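Long-range contacts in alkane monooxygenase (Geobacillus thermodenitrificans, PDB 3B9O), which belongs to the luciferase-like monooxygenases, flavin-dependent enzymes built on a TIM barrel, and carries flavin mononucleotide in its pocket: residues I18-P26 and S298-H308; P356-Q364 and L392-L402. All coordinates share one frame; numbering follows the deposited sequence.

Interaction 1 (I18-P26 and S298-H308)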
loop_
_atom_site.group_PDB
_atom_site.type_symbol
_atom_site.label_atom_id
_atom_site.label_comp_id
_atom_site.label_asym_id
_atom_site.label_seq_id
_atom_site.Cartn_x
_atom_site.Cartn_y
_atom_site.Cartn_z
ATOM N N ILE A 18 -10.781 4.518 5.835
ATOM C CA ILE A 18 -10.621 3.798 7.114
ATOM C C ILE A 18 -11.505 4.400 8.232
ATOM O O ILE A 18 -12.195 3.651 8.921
ATOM C CB ILE A 18 -9.133 3.765 7.611
ATOM C CG1 ILE A 18 -8.201 3.103 6.579
ATOM C CG2 ILE A 18 -9.021 3.071 8.996
ATOM C CD1 ILE A 18 -8.549 1.625 6.228
ATOM N N ALA A 19 -11.467 5.726 8.417
ATOM C CA ALA A 19 -12.218 6.402 9.497
ATOM C C ALA A 19 -13.691 6.675 9.135
ATOM O O ALA A 19 -14.102 7.794 8.851
ATOM C CB ALA A 19 -11.498 7.692 9.948
ATOM N N HIS A 20 -14.499 5.638 9.175
ATOM C CA HIS A 20 -15.893 5.781 8.690
ATOM C C HIS A 20 -16.747 6.733 9.480
ATOM O O HIS A 20 -16.613 6.834 10.697
ATOM C CB HIS A 20 -16.474 4.407 8.407
ATOM C CG HIS A 20 -15.692 3.700 7.343
ATOM N ND1 HIS A 20 -14.962 2.548 7.569
ATOM C CD2 HIS A 20 -15.454 4.054 6.063
ATOM C CE1 HIS A 20 -14.352 2.197 6.453
ATOM N NE2 HIS A 20 -14.629 3.100 5.524
ATOM N N GLY A 21 -17.508 7.556 8.754
ATOM C CA GLY A 21 -18.317 8.587 9.360
ATOM C C GLY A 21 -17.676 9.962 9.322
ATOM O O GLY A 21 -18.372 10.977 9.442
ATOM N N LEU A 22 -16.351 10.007 9.179
ATOM C CA LEU A 22 -15.621 11.259 9.277
ATOM C C LEU A 22 -15.812 12.244 8.132
ATOM O O LEU A 22 -15.504 13.409 8.300
ATOM C CB LEU A 22 -14.123 11.052 9.589
ATOM C CG LEU A 22 -14.239 11.133 11.102
ATOM C CD1 LEU A 22 -14.388 9.766 11.776
ATOM C CD2 LEU A 22 -13.382 12.115 11.780
ATOM N N TRP A 23 -16.323 11.770 6.999
ATOM C CA TRP A 23 -16.590 12.638 5.831
ATOM C C TRP A 23 -17.445 13.845 6.236
ATOM O O TRP A 23 -17.328 14.933 5.656
ATOM C CB TRP A 23 -17.261 11.847 4.701
ATOM C CG TRP A 23 -18.635 11.331 4.986
ATOM C CD1 TRP A 23 -18.960 10.083 5.475
ATOM C CD2 TRP A 23 -19.894 12.011 4.756
ATOM N NE1 TRP A 23 -20.328 9.946 5.556
ATOM C CE2 TRP A 23 -20.926 11.107 5.116
ATOM C CE3 TRP A 23 -20.247 13.292 4.274
ATOM C CZ2 TRP A 23 -22.293 11.449 5.035
ATOM C CZ3 TRP A 23 -21.614 13.620 4.173
ATOM C CH2 TRP A 23 -22.607 12.714 4.577
ATOM N N ARG A 24 -18.273 13.642 7.270
ATOM C CA ARG A 24 -19.104 14.709 7.872
ATOM C C ARG A 24 -18.374 15.824 8.627
ATOM O O ARG A 24 -18.916 16.917 8.824
ATOM C CB ARG A 24 -20.134 14.079 8.794
ATOM C CG ARG A 24 -21.068 13.104 8.091
ATOM C CD ARG A 24 -21.954 12.358 9.110
ATOM N NE ARG A 24 -21.212 11.406 9.961
ATOM C CZ ARG A 24 -21.671 10.912 11.111
ATOM N NH1 ARG A 24 -22.857 11.311 11.582
ATOM N NH2 ARG A 24 -20.962 10.032 11.804
ATOM N N HIS A 25 -17.173 15.545 9.105
ATOM C CA HIS A 25 -16.424 16.525 9.877
ATOM C C HIS A 25 -16.226 17.841 9.079
ATOM O O HIS A 25 -15.872 17.813 7.903
ATOM C CB HIS A 25 -15.090 15.929 10.321
ATOM C CG HIS A 25 -14.357 16.784 11.301
ATOM N ND1 HIS A 25 -14.365 16.527 12.660
ATOM C CD2 HIS A 25 -13.624 17.907 11.132
ATOM C CE1 HIS A 25 -13.638 17.443 13.275
ATOM N NE2 HIS A 25 -13.177 18.287 12.372
ATOM N N PRO A 26 -16.473 19.004 9.724
ATOM C CA PRO A 26 -16.511 20.243 8.965
ATOM C C PRO A 26 -15.176 20.611 8.328
ATOM O O PRO A 26 -15.140 21.487 7.458
ATOM C CB PRO A 26 -16.896 21.299 10.016
ATOM C CG PRO A 26 -17.343 20.572 11.181
ATOM C CD PRO A 26 -16.709 19.229 11.159
ATOM N N SER A 298 -13.388 15.384 19.147
ATOM C CA SER A 298 -14.095 15.834 17.937
ATOM C C SER A 298 -14.314 14.727 16.915
ATOM O O SER A 298 -15.428 14.585 16.373
ATOM C CB SER A 298 -13.349 17.000 17.289
ATOM O OG SER A 298 -14.129 17.567 16.245
ATOM N N PHE A 299 -13.274 13.925 16.665
ATOM C CA PHE A 299 -13.356 12.826 15.693
ATOM C C PHE A 299 -14.243 11.718 16.202
ATOM O O PHE A 299 -14.938 11.072 15.434
ATOM C CB PHE A 299 -11.979 12.235 15.355
ATOM C CG PHE A 299 -10.990 13.227 14.778
ATOM C CD1 PHE A 299 -9.630 12.997 14.904
ATOM C CD2 PHE A 299 -11.411 14.381 14.123
ATOM C CE1 PHE A 299 -8.704 13.889 14.374
ATOM C CE2 PHE A 299 -10.491 15.283 13.595
ATOM C CZ PHE A 299 -9.130 15.033 13.714
ATOM N N GLN A 300 -14.214 11.500 17.514
ATOM C CA GLN A 300 -15.004 10.447 18.125
ATOM C C GLN A 300 -16.485 10.669 17.891
ATOM O O GLN A 300 -17.191 9.707 17.587
ATOM C CB GLN A 300 -14.670 10.300 19.615
ATOM C CG GLN A 300 -15.453 9.218 20.349
ATOM C CD GLN A 300 -15.319 7.834 19.718
ATOM O OE1 GLN A 300 -14.219 7.286 19.622
ATOM N NE2 GLN A 300 -16.452 7.255 19.296
ATOM N N LYS A 301 -16.938 11.924 18.002
ATOM C CA LYS A 301 -18.331 12.339 17.707
ATOM C C LYS A 301 -18.837 11.871 16.319
ATOM O O LYS A 301 -20.004 11.479 16.157
ATOM C CB LYS A 301 -18.414 13.866 17.829
ATOM C CG LYS A 301 -19.663 14.520 17.277
ATOM C CD LYS A 301 -19.563 16.059 17.352
ATOM C CE LYS A 301 -20.795 16.745 16.741
ATOM N NZ LYS A 301 -20.781 18.216 17.086
ATOM N N TYR A 302 -17.946 11.895 15.324
ATOM C CA TYR A 302 -18.263 11.499 13.929
ATOM C C TYR A 302 -18.011 10.041 13.565
ATOM O O TYR A 302 -18.391 9.625 12.474
ATOM C CB TYR A 302 -17.500 12.393 12.926
ATOM C CG TYR A 302 -17.920 13.825 13.016
ATOM C CD1 TYR A 302 -17.246 14.707 13.854
ATOM C CD2 TYR A 302 -19.030 14.299 12.304
ATOM C CE1 TYR A 302 -17.643 16.032 13.962
ATOM C CE2 TYR A 302 -19.456 15.640 12.430
ATOM C CZ TYR A 302 -18.745 16.486 13.240
ATOM O OH TYR A 302 -19.104 17.797 13.355
ATOM N N TRP A 303 -17.397 9.262 14.469
ATOM C CA TRP A 303 -17.067 7.858 14.195
ATOM C C TRP A 303 -18.359 7.096 14.028
ATOM O O TRP A 303 -19.201 7.112 14.943
ATOM C CB TRP A 303 -16.284 7.275 15.356
ATOM C CG TRP A 303 -15.559 5.954 15.147
ATOM C CD1 TRP A 303 -15.925 4.713 15.638
ATOM C CD2 TRP A 303 -14.296 5.769 14.498
ATOM N NE1 TRP A 303 -14.983 3.776 15.290
ATOM C CE2 TRP A 303 -13.967 4.398 14.604
ATOM C CE3 TRP A 303 -13.419 6.626 13.809
ATOM C CZ2 TRP A 303 -12.786 3.869 14.061
ATOM C CZ3 TRP A 303 -12.241 6.094 13.264
ATOM C CH2 TRP A 303 -11.941 4.729 13.400
ATOM N N SER A 304 -18.524 6.466 12.856
ATOM C CA SER A 304 -19.776 5.799 12.518
ATOM C C SER A 304 -19.649 4.307 12.683
ATOM O O SER A 304 -19.059 3.629 11.848
ATOM C CB SER A 304 -20.238 6.101 11.093
ATOM O OG SER A 304 -21.477 5.437 10.847
ATOM N N LEU A 305 -20.231 3.798 13.764
ATOM C CA LEU A 305 -20.239 2.360 14.029
ATOM C C LEU A 305 -20.740 1.546 12.827
ATOM O O LEU A 305 -20.177 0.507 12.501
ATOM C CB LEU A 305 -21.071 2.058 15.286
ATOM C CG LEU A 305 -20.896 0.694 15.968
ATOM C CD1 LEU A 305 -22.020 -0.238 15.648
ATOM C CD2 LEU A 305 -19.525 0.028 15.689
ATOM N N GLU A 306 -21.808 2.017 12.184
ATOM C CA GLU A 306 -22.413 1.292 11.079
ATOM C C GLU A 306 -21.482 1.178 9.845
ATOM O O GLU A 306 -21.382 0.122 9.212
ATOM C CB GLU A 306 -23.752 1.955 10.734
ATOM C CG GLU A 306 -24.801 0.994 10.209
ATOM C CD GLU A 306 -25.426 0.051 11.267
ATOM O OE1 GLU A 306 -26.099 -0.906 10.860
ATOM O OE2 GLU A 306 -25.251 0.231 12.475
ATOM N N GLY A 307 -20.782 2.266 9.536
ATOM C CA GLY A 307 -19.758 2.244 8.500
ATOM C C GLY A 307 -18.647 1.267 8.822
ATOM O O GLY A 307 -18.270 0.446 7.983
ATOM N N HIS A 308 -18.164 1.307 10.068
ATOM C CA HIS A 308 -17.188 0.286 10.491
ATOM C C HIS A 308 -17.678 -1.139 10.441
ATOM O O HIS A 308 -16.937 -2.011 10.045
ATOM C CB HIS A 308 -16.599 0.615 11.848
ATOM C CG HIS A 308 -15.866 1.911 11.838
ATOM N ND1 HIS A 308 -14.581 2.023 11.371
ATOM C CD2 HIS A 308 -16.265 3.164 12.155
ATOM C CE1 HIS A 308 -14.194 3.280 11.448
ATOM N NE2 HIS A 308 -15.200 3.994 11.918
#
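His25 and Tyr302 meet ring to ring where the loop after strand 6-12 of the TIM barrel runs past the junction of helices 289-302 and 305-316. The His25 ring turns an edge to the tyrosine face in an offset edge-to-face pair, the planes 64° apart, while the His25 CA makes a CH-pi contact over the middle of the Tyr302 ring, 4.0 Å from its centroid. His25 holds its own ring anti to the backbone N (chi1 -171°), which lets it also receive the edge of Phe299 on a face, completing a three-ring aromatic cluster. Leu22 wedges in beside it: its CD2 lies 3.8 Å from Phe299 CD2, while CD1 reaches the six-membered ring of Trp303. At the other end of the contact His20 offers an edge to the face of His308, with CB of His20 above the same face; the Trp303 ring covers the other face of His308.

The backbone bond from Ser304 N to His20 O, 2.9 Å long, fastens the loop to the N-cap of helix 305-316. Gly21 CA comes 3.3 Å from Tyr302 O in a CA-H...O contact, and the Gly307 backbone packs on His20 CB. Arg24 NE points at a lone pair of Gly21 O, within the plane of that carbonyl, while its NH2 makes a weak bond of 2.7 Å to Tyr302 O. Further out, Met341 O accepts from Trp303 NE1, and Ser304 OG is hydrogen-bonded to Glu76 OE1.

Interaction 2 (P356-Q364 and L392-L402); sequences PKKVADEMQ and LVVPELQKRGL
Asp361 OD1 takes both terminal nitrogens of Arg400, at 2.8 Å from NH1 in a salt bridge and in a weak bond from NH2. NH1 comes from the anti side, somewhat out of the plane of the carboxylate, which is turned 47° from the guanidinium. Arg400 reaches this point on a chain extended from CG to NE, and acceptors line its guanidinium edge. NE and NH2 together grip Glu396 OE2 side-on, with NH2 in line with an anti lone pair, while Lys357 O and Gln364 OE1 each accept a weak bond; Gln364 NE2 is hydrogen-bonded to Glu368 OE2. A bend in Glu396 at chi2 (73°) folds its carboxylate back toward the arginine. Lys357 NZ, 2.6 Å from Asp361 OD2 on the syn lone pair, and Lys399 NZ on Glu396 OE1 extend the salt-bridge network.

The network lies along one side of a crossing between two outer helices of the TIM barrel, 356-370 and 384-399; the axes of 356-364 and 392-399 pass 8.8 Å apart, crossing at -60°. A Schellman motif at Gly401 ends the second helix. Ala360 CB lies over one face of the guanidinium and packs tightly on Leu397 CD1, 3.5 Å away. Deeper in, Val359 CG1 meets both methyls of Val393 and Met363 CE touches Leu397 CD2; Val359, Met363 and Val393 also pack on strand 276-285. Where the first helix starts, Pro356 CB lies 3.2 Å from Leu392 O, and Pro356 CG rests on Leu392 CB.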
loop_
_atom_site.group_PDB
_atom_site.type_symbol
_atom_site.label_atom_id
_atom_site.label_comp_id
_atom_site.label_asym_id
_atom_site.label_seq_id
_atom_site.Cartn_x
_atom_site.Cartn_y
_atom_site.Cartn_z
ATOM N N PRO A 356 4.037 16.322 19.983
ATOM C CA PRO A 356 5.009 15.730 19.054
ATOM C C PRO A 356 6.109 14.913 19.721
ATOM O O PRO A 356 6.561 13.950 19.112
ATOM C CB PRO A 356 5.644 16.930 18.363
ATOM C CG PRO A 356 4.672 18.076 18.569
ATOM C CD PRO A 356 3.953 17.788 19.845
ATOM N N LYS A 357 6.557 15.307 20.918
ATOM C CA LYS A 357 7.556 14.519 21.618
ATOM C C LYS A 357 7.024 13.113 21.862
ATOM O O LYS A 357 7.720 12.126 21.549
ATOM C CB LYS A 357 8.061 15.143 22.934
ATOM C CG LYS A 357 9.298 14.325 23.496
ATOM C CD LYS A 357 9.719 14.743 24.897
ATOM C CE LYS A 357 10.818 13.782 25.408
ATOM N NZ LYS A 357 10.185 12.445 25.745
ATOM N N LYS A 358 5.807 13.026 22.383
ATOM C CA LYS A 358 5.155 11.716 22.631
ATOM C C LYS A 358 4.969 10.888 21.357
ATOM O O LYS A 358 5.286 9.682 21.344
ATOM C CB LYS A 358 3.803 11.869 23.335
ATOM C CG LYS A 358 3.080 10.526 23.526
ATOM C CD LYS A 358 1.938 10.603 24.500
ATOM C CE LYS A 358 1.246 9.229 24.533
ATOM N NZ LYS A 358 -0.213 9.336 24.628
ATOM N N VAL A 359 4.429 11.499 20.306
ATOM C CA VAL A 359 4.201 10.730 19.042
ATOM C C VAL A 359 5.514 10.138 18.548
ATOM O O VAL A 359 5.611 8.962 18.156
ATOM C CB VAL A 359 3.544 11.637 17.938
ATOM C CG1 VAL A 359 3.433 10.924 16.564
ATOM C CG2 VAL A 359 2.169 12.140 18.414
ATOM N N ALA A 360 6.529 10.980 18.524
ATOM C CA ALA A 360 7.840 10.580 18.092
ATOM C C ALA A 360 8.431 9.464 18.962
ATOM O O ALA A 360 9.039 8.480 18.440
ATOM C CB ALA A 360 8.770 11.813 18.078
ATOM N N ASP A 361 8.302 9.639 20.285
ATOM C CA ASP A 361 8.679 8.561 21.245
ATOM C C ASP A 361 8.040 7.201 20.914
ATOM O O ASP A 361 8.730 6.156 20.870
ATOM C CB ASP A 361 8.354 8.953 22.708
ATOM C CG ASP A 361 9.262 10.055 23.244
ATOM O OD1 ASP A 361 10.340 10.287 22.664
ATOM O OD2 ASP A 361 8.898 10.720 24.250
ATOM N N GLU A 362 6.738 7.227 20.666
ATOM C CA GLU A 362 5.985 5.991 20.383
ATOM C C GLU A 362 6.342 5.410 19.036
ATOM O O GLU A 362 6.489 4.199 18.907
ATOM C CB GLU A 362 4.475 6.218 20.542
ATOM C CG GLU A 362 4.172 6.593 21.987
ATOM C CD GLU A 362 2.699 6.708 22.291
ATOM O OE1 GLU A 362 2.336 6.420 23.459
ATOM O OE2 GLU A 362 1.901 7.082 21.398
ATOM N N MET A 363 6.539 6.277 18.043
ATOM C CA MET A 363 7.049 5.827 16.744
ATOM C C MET A 363 8.407 5.195 16.867
ATOM O O MET A 363 8.656 4.108 16.341
ATOM C CB MET A 363 7.068 6.981 15.763
ATOM C CG MET A 363 5.623 7.507 15.429
ATOM S SD MET A 363 5.719 8.911 14.270
ATOM C CE MET A 363 6.383 8.140 12.811
ATOM N N GLN A 364 9.287 5.886 17.573
ATOM C CA GLN A 364 10.644 5.424 17.791
ATOM C C GLN A 364 10.656 4.071 18.543
ATOM O O GLN A 364 11.455 3.189 18.218
ATOM C CB GLN A 364 11.465 6.526 18.487
ATOM C CG GLN A 364 12.893 6.097 18.904
ATOM C CD GLN A 364 13.656 7.212 19.572
ATOM O OE1 GLN A 364 13.090 8.256 19.950
ATOM N NE2 GLN A 364 14.950 6.998 19.750
ATOM N N LEU A 392 3.951 19.572 13.107
ATOM C CA LEU A 392 4.341 19.277 14.514
ATOM C C LEU A 392 5.260 18.047 14.711
ATOM O O LEU A 392 6.262 18.121 15.420
ATOM C CB LEU A 392 3.087 19.150 15.395
ATOM C CG LEU A 392 2.132 20.353 15.459
ATOM C CD1 LEU A 392 0.898 20.049 16.310
ATOM C CD2 LEU A 392 2.875 21.582 15.980
ATOM N N VAL A 393 4.963 16.931 14.065
ATOM C CA VAL A 393 5.767 15.734 14.319
ATOM C C VAL A 393 7.062 15.716 13.499
ATOM O O VAL A 393 8.112 15.262 13.988
ATOM C CB VAL A 393 4.990 14.432 14.096
ATOM C CG1 VAL A 393 5.896 13.180 14.464
ATOM C CG2 VAL A 393 3.707 14.457 14.928
ATOM N N VAL A 394 6.971 16.129 12.235
ATOM C CA VAL A 394 8.126 16.047 11.328
ATOM C C VAL A 394 9.385 16.800 11.898
ATOM O O VAL A 394 10.473 16.228 11.909
ATOM C CB VAL A 394 7.764 16.467 9.866
ATOM C CG1 VAL A 394 9.021 16.908 9.072
ATOM C CG2 VAL A 394 6.984 15.289 9.146
ATOM N N PRO A 395 9.236 18.059 12.363
ATOM C CA PRO A 395 10.434 18.761 12.903
ATOM C C PRO A 395 11.023 18.062 14.153
ATOM O O PRO A 395 12.253 18.015 14.333
ATOM C CB PRO A 395 9.907 20.180 13.256
ATOM C CG PRO A 395 8.672 20.320 12.459
ATOM C CD PRO A 395 8.049 18.934 12.353
ATOM N N GLU A 396 10.143 17.485 14.970
ATOM C CA GLU A 396 10.552 16.712 16.148
ATOM C C GLU A 396 11.358 15.459 15.748
ATOM O O GLU A 396 12.416 15.182 16.302
ATOM C CB GLU A 396 9.314 16.313 16.950
ATOM C CG GLU A 396 9.611 15.390 18.171
ATOM C CD GLU A 396 10.283 16.128 19.329
ATOM O OE1 GLU A 396 10.224 17.392 19.376
ATOM O OE2 GLU A 396 10.859 15.421 20.187
ATOM N N LEU A 397 10.840 14.705 14.792
ATOM C CA LEU A 397 11.558 13.570 14.229
ATOM C C LEU A 397 12.898 13.987 13.604
ATOM O O LEU A 397 13.895 13.286 13.756
ATOM C CB LEU A 397 10.695 12.901 13.140
ATOM C CG LEU A 397 9.843 11.667 13.391
ATOM C CD1 LEU A 397 9.736 11.178 14.827
ATOM C CD2 LEU A 397 8.523 11.635 12.565
ATOM N N GLN A 398 12.893 15.086 12.849
ATOM C CA GLN A 398 14.109 15.588 12.163
ATOM C C GLN A 398 15.239 15.996 13.134
ATOM O O GLN A 398 16.395 15.606 12.957
ATOM C CB GLN A 398 13.762 16.762 11.242
ATOM C CG GLN A 398 12.984 16.336 9.988
ATOM C CD GLN A 398 12.450 17.497 9.142
ATOM O OE1 GLN A 398 12.349 17.369 7.904
ATOM N NE2 GLN A 398 12.090 18.600 9.776
ATOM N N LYS A 399 14.874 16.745 14.176
ATOM C CA LYS A 399 15.817 17.196 15.213
ATOM C C LYS A 399 16.484 15.988 15.906
ATOM O O LYS A 399 17.655 16.031 16.295
ATOM C CB LYS A 399 15.085 18.120 16.193
ATOM C CG LYS A 399 15.485 17.998 17.639
ATOM C CD LYS A 399 14.268 17.774 18.556
ATOM C CE LYS A 399 13.588 19.084 18.956
ATOM N NZ LYS A 399 12.659 18.851 20.123
ATOM N N ARG A 400 15.744 14.896 16.027
ATOM C CA ARG A 400 16.245 13.690 16.674
ATOM C C ARG A 400 17.024 12.725 15.791
ATOM O O ARG A 400 17.451 11.656 16.267
ATOM C CB ARG A 400 15.073 12.909 17.224
ATOM C CG ARG A 400 14.386 13.518 18.360
ATOM C CD ARG A 400 13.552 12.366 18.848
ATOM N NE ARG A 400 12.438 12.838 19.591
ATOM C CZ ARG A 400 11.596 12.061 20.241
ATOM N NH1 ARG A 400 11.744 10.735 20.288
ATOM N NH2 ARG A 400 10.612 12.644 20.851
ATOM N N GLY A 401 17.190 13.064 14.516
ATOM C CA GLY A 401 17.842 12.168 13.564
ATOM C C GLY A 401 16.986 10.992 13.106
ATOM O O GLY A 401 17.524 10.009 12.594
ATOM N N LEU A 402 15.665 11.096 13.267
ATOM C CA LEU A 402 14.764 9.945 13.024
ATOM C C LEU A 402 14.003 10.017 11.683
ATOM O O LEU A 402 13.138 9.179 11.381
ATOM C CB LEU A 402 13.744 9.857 14.157
ATOM C CG LEU A 402 14.293 9.401 15.525
ATOM C CD1 LEU A 402 13.231 9.740 16.555
ATOM C CD2 LEU A 402 14.632 7.917 15.539
#

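How the interactions relate
The two contacts follow one another along the chain, interaction 1 closing before interaction 2 opens. Their centres lie 27 Å apart and their nearest atoms about 12 Å, so they do not touch. Strand 276-285 of the parallel barrel sheet borders interaction 2 and precedes helix 289-302, whose C-terminal end takes part in interaction 1. Interaction 1 ties the loop after strand 6-12 to the two helices that follow strand 276-285, on the flavin side, with Ile18 about 7 Å from flavin mononucleotide through its side chain. Interaction 2 instead joins the helices after strands 350-354 and 374-378 on the outside of the barrel.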